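Local coordinates for DNA polymerase sliding clamp 2 (PDB 3AIZ), which forms part of a ring-shaped sliding clamp that encircles DNA and tethers the replicative polymerase and other DNA-processing proteins to it, at residues 188-200 against 216-228. Numbering follows the deposited sequence.
Sequences KSLNVESPSKAVY and QNVTVGFGNNIPM
Tyr200 reaches from strand 196-200, which crosses the hairpin of 218-223 and 226-228 steeply (100° to 218-223), to Ile226 and Met228 in its second strand. CB starts toward the hairpin, and with CG beside the backbone N (chi1 -54°) the ring crosses Met228 at a slant. CE1 lies 3.5 Å from Met228 CE, while CE2 approaches N and CB of Met228. Met228 SD sits above the ring face, 4.8 Å from the Tyr200 centroid, a Met-aromatic contact at some distance; the bend at chi3 (-72°) turns CE toward Tyr200 CE1. At the tip, Tyr200 OH donates to Ile226 O at 2.8 Å, nearly along the C=O axis, while Phe222 CB packs against Tyr200 OH. Tyrosine suits the place because a flat ring can lie against the side chain of Met228 while its hydroxyl reaches a backbone carbonyl.

Nearer the turn, the small methyl of Ala198 lets the chains come close, its CB 3.6 Å from Gly223 O. The type II turn from Gly223 to Ile226 offers Asn225 N to Lys197 O at 3.2 Å; asparagine tolerates the positive phi of the turn's third position well. A water bridges Val199 N and Asn225 OD1. Ser196 OG, by contrast, turns back to Ser194 O.

Far from this cluster, Lys188 NZ donates to Gln216 O and Asn217 OD1, 2.8 and 2.9 Å away, from above each carbonyl plane; lysine's long chain and ammonium group suit this double donation. Strand 134-138 runs between 186-192 and 218-223 in the C-terminal clamp domain, so the segments meet chiefly around its two ends. The chemistry implies a junction anchored by the hydroxyl of a buried tyrosine at one end and, at the other, by an exposed lysine's ammonium shared between two neutral oxygens.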
# COMPACT_ATOMS: atom_id res chain seq x y z
N LYS A 188 8.97 4.67 40.37
CA LYS A 188 8.83 6.09 40.68
C LYS A 188 8.61 6.26 42.18
O LYS A 188 8.95 7.30 42.75
CB LYS A 188 7.66 6.69 39.91
CG LYS A 188 7.78 6.56 38.40
CD LYS A 188 6.62 7.26 37.70
CE LYS A 188 6.77 7.19 36.19
NZ LYS A 188 5.68 7.93 35.50
N SER A 189 8.03 5.24 42.81
CA SER A 189 7.79 5.25 44.24
C SER A 189 7.71 3.83 44.79
O SER A 189 7.25 2.92 44.10
CB SER A 189 6.50 6.00 44.57
OG SER A 189 5.36 5.30 44.09
N LEU A 190 8.15 3.65 46.03
CA LEU A 190 8.13 2.34 46.67
C LEU A 190 7.77 2.45 48.15
O LEU A 190 8.42 3.17 48.90
CB LEU A 190 9.48 1.64 46.50
CG LEU A 190 9.63 0.27 47.17
CD1 LEU A 190 8.60 -0.71 46.63
CD2 LEU A 190 11.04 -0.27 46.98
N ASN A 191 6.73 1.74 48.55
CA ASN A 191 6.28 1.75 49.94
C ASN A 191 6.22 0.34 50.52
O ASN A 191 5.33 -0.44 50.17
CB ASN A 191 4.90 2.42 50.05
CG ASN A 191 4.92 3.87 49.56
OD1 ASN A 191 5.96 4.52 49.56
ND2 ASN A 191 3.75 4.36 49.16
N VAL A 192 7.16 0.03 51.39
CA VAL A 192 7.25 -1.31 51.97
C VAL A 192 6.99 -1.29 53.48
O VAL A 192 7.91 -1.13 54.27
CB VAL A 192 8.62 -1.95 51.71
CG1 VAL A 192 8.66 -3.37 52.25
CG2 VAL A 192 8.93 -1.94 50.22
N GLU A 193 5.72 -1.45 53.85
CA GLU A 193 5.33 -1.48 55.26
C GLU A 193 6.02 -2.63 55.99
O GLU A 193 6.27 -2.54 57.20
CB GLU A 193 3.82 -1.59 55.40
CG GLU A 193 3.05 -0.44 54.78
CD GLU A 193 1.55 -0.54 55.01
OE1 GLU A 193 1.10 -1.56 55.59
OE2 GLU A 193 0.82 0.39 54.60
N SER A 194 6.31 -3.70 55.27
CA SER A 194 6.98 -4.86 55.84
C SER A 194 7.33 -5.88 54.75
O SER A 194 6.59 -6.02 53.78
CB SER A 194 6.10 -5.52 56.91
OG SER A 194 4.87 -5.96 56.36
N PRO A 195 8.46 -6.58 54.91
CA PRO A 195 8.88 -7.60 53.95
C PRO A 195 7.73 -8.53 53.60
O PRO A 195 7.12 -9.11 54.50
CB PRO A 195 9.97 -8.35 54.70
CG PRO A 195 10.55 -7.34 55.63
CD PRO A 195 9.40 -6.46 56.04
N SER A 196 7.44 -8.67 52.31
CA SER A 196 6.30 -9.48 51.87
C SER A 196 6.66 -10.36 50.68
O SER A 196 7.61 -10.09 49.96
CB SER A 196 5.12 -8.58 51.52
OG SER A 196 4.77 -7.75 52.61
N LYS A 197 5.88 -11.42 50.48
CA LYS A 197 6.13 -12.37 49.40
C LYS A 197 4.86 -13.09 48.98
O LYS A 197 4.05 -13.49 49.82
CB LYS A 197 7.20 -13.38 49.82
CG LYS A 197 7.27 -14.61 48.94
CD LYS A 197 8.66 -15.24 48.97
CE LYS A 197 9.10 -15.54 50.40
NZ LYS A 197 10.51 -16.04 50.44
N ALA A 198 4.68 -13.24 47.67
CA ALA A 198 3.51 -13.93 47.13
C ALA A 198 3.83 -14.56 45.78
O ALA A 198 4.80 -14.19 45.13
CB ALA A 198 2.34 -12.98 47.01
N VAL A 199 3.00 -15.51 45.37
CA VAL A 199 3.16 -16.18 44.09
C VAL A 199 1.91 -15.98 43.24
O VAL A 199 0.79 -16.03 43.75
CB VAL A 199 3.41 -17.69 44.27
CG1 VAL A 199 3.63 -18.36 42.92
CG2 VAL A 199 4.61 -17.91 45.18
N TYR A 200 2.10 -15.75 41.94
CA TYR A 200 0.98 -15.55 41.03
C TYR A 200 1.18 -16.29 39.71
O TYR A 200 2.31 -16.61 39.34
CB TYR A 200 0.77 -14.06 40.76
CG TYR A 200 0.61 -13.23 42.01
CD1 TYR A 200 1.68 -12.53 42.54
CD2 TYR A 200 -0.61 -13.17 42.67
CE1 TYR A 200 1.54 -11.77 43.68
CE2 TYR A 200 -0.76 -12.41 43.82
CZ TYR A 200 0.31 -11.72 44.32
OH TYR A 200 0.17 -10.96 45.46
N GLN A 216 1.23 5.55 32.44
CA GLN A 216 2.60 5.90 32.77
C GLN A 216 2.83 5.81 34.27
O GLN A 216 3.96 5.91 34.74
CB GLN A 216 2.94 7.31 32.26
CG GLN A 216 3.06 7.41 30.75
CD GLN A 216 3.43 8.81 30.30
OE1 GLN A 216 2.97 9.81 30.85
NE2 GLN A 216 4.28 8.89 29.27
N ASN A 217 1.75 5.61 35.01
CA ASN A 217 1.84 5.54 36.47
C ASN A 217 0.99 4.41 37.03
O ASN A 217 -0.03 4.64 37.69
CB ASN A 217 1.44 6.87 37.10
CG ASN A 217 2.36 8.00 36.67
OD1 ASN A 217 3.38 8.26 37.31
ND2 ASN A 217 2.00 8.68 35.59
N VAL A 218 1.42 3.18 36.77
CA VAL A 218 0.73 2.00 37.27
C VAL A 218 1.10 1.74 38.73
O VAL A 218 2.28 1.71 39.08
CB VAL A 218 1.08 0.75 36.44
CG1 VAL A 218 0.30 -0.45 36.94
CG2 VAL A 218 0.80 1.00 34.97
N THR A 219 0.09 1.56 39.57
CA THR A 219 0.32 1.24 40.98
C THR A 219 0.07 -0.24 41.24
O THR A 219 -1.01 -0.75 40.98
CB THR A 219 -0.58 2.09 41.90
OG1 THR A 219 -0.25 3.47 41.77
CG2 THR A 219 -0.39 1.67 43.35
N VAL A 220 1.09 -0.92 41.76
CA VAL A 220 0.99 -2.33 42.07
C VAL A 220 1.08 -2.54 43.58
O VAL A 220 2.03 -2.08 44.22
CB VAL A 220 2.10 -3.15 41.39
CG1 VAL A 220 2.00 -4.61 41.78
CG2 VAL A 220 2.02 -2.98 39.88
N GLY A 221 0.10 -3.24 44.14
CA GLY A 221 0.08 -3.52 45.56
C GLY A 221 -0.10 -5.00 45.84
O GLY A 221 -0.81 -5.69 45.11
N PHE A 222 0.54 -5.49 46.89
CA PHE A 222 0.39 -6.88 47.31
C PHE A 222 0.90 -7.07 48.73
O PHE A 222 1.37 -6.12 49.36
CB PHE A 222 1.12 -7.82 46.35
CG PHE A 222 2.62 -7.76 46.47
CD1 PHE A 222 3.31 -8.74 47.17
CD2 PHE A 222 3.34 -6.74 45.88
CE1 PHE A 222 4.69 -8.70 47.27
CE2 PHE A 222 4.72 -6.68 45.99
CZ PHE A 222 5.39 -7.67 46.69
N GLY A 223 0.79 -8.29 49.23
CA GLY A 223 1.25 -8.62 50.57
C GLY A 223 1.49 -10.11 50.69
O GLY A 223 1.44 -10.84 49.70
N ASN A 224 1.75 -10.57 51.91
CA ASN A 224 2.02 -11.99 52.14
C ASN A 224 0.85 -12.88 51.76
O ASN A 224 -0.15 -12.94 52.46
CB ASN A 224 2.43 -12.25 53.59
CG ASN A 224 3.92 -12.11 53.81
OD1 ASN A 224 4.49 -11.03 53.66
ND2 ASN A 224 4.57 -13.22 54.15
N ASN A 225 0.99 -13.58 50.63
CA ASN A 225 -0.01 -14.53 50.18
C ASN A 225 -1.41 -13.93 50.08
O ASN A 225 -2.40 -14.61 50.36
CB ASN A 225 -0.01 -15.77 51.08
CG ASN A 225 1.32 -16.49 51.07
OD1 ASN A 225 2.12 -16.34 50.15
ND2 ASN A 225 1.56 -17.29 52.10
N ILE A 226 -1.49 -12.66 49.70
CA ILE A 226 -2.77 -12.00 49.47
C ILE A 226 -2.84 -11.52 48.02
O ILE A 226 -1.81 -11.34 47.37
CB ILE A 226 -2.98 -10.81 50.42
CG1 ILE A 226 -2.04 -9.66 50.06
CG2 ILE A 226 -2.78 -11.25 51.87
CD1 ILE A 226 -2.25 -8.42 50.90
N PRO A 227 -4.07 -11.30 47.51
CA PRO A 227 -4.26 -10.85 46.13
C PRO A 227 -3.45 -9.60 45.79
O PRO A 227 -3.23 -8.75 46.65
CB PRO A 227 -5.75 -10.54 46.07
CG PRO A 227 -6.35 -11.43 47.09
CD PRO A 227 -5.35 -11.51 48.20
N MET A 228 -3.00 -9.51 44.54
CA MET A 228 -2.27 -8.34 44.07
C MET A 228 -3.21 -7.38 43.35
O MET A 228 -4.08 -7.80 42.59
CB MET A 228 -1.14 -8.76 43.12
CG MET A 228 -0.48 -7.60 42.39
SD MET A 228 0.71 -8.12 41.13
CE MET A 228 2.06 -8.70 42.15
O HOH W 1 1.11 -16.60 47.24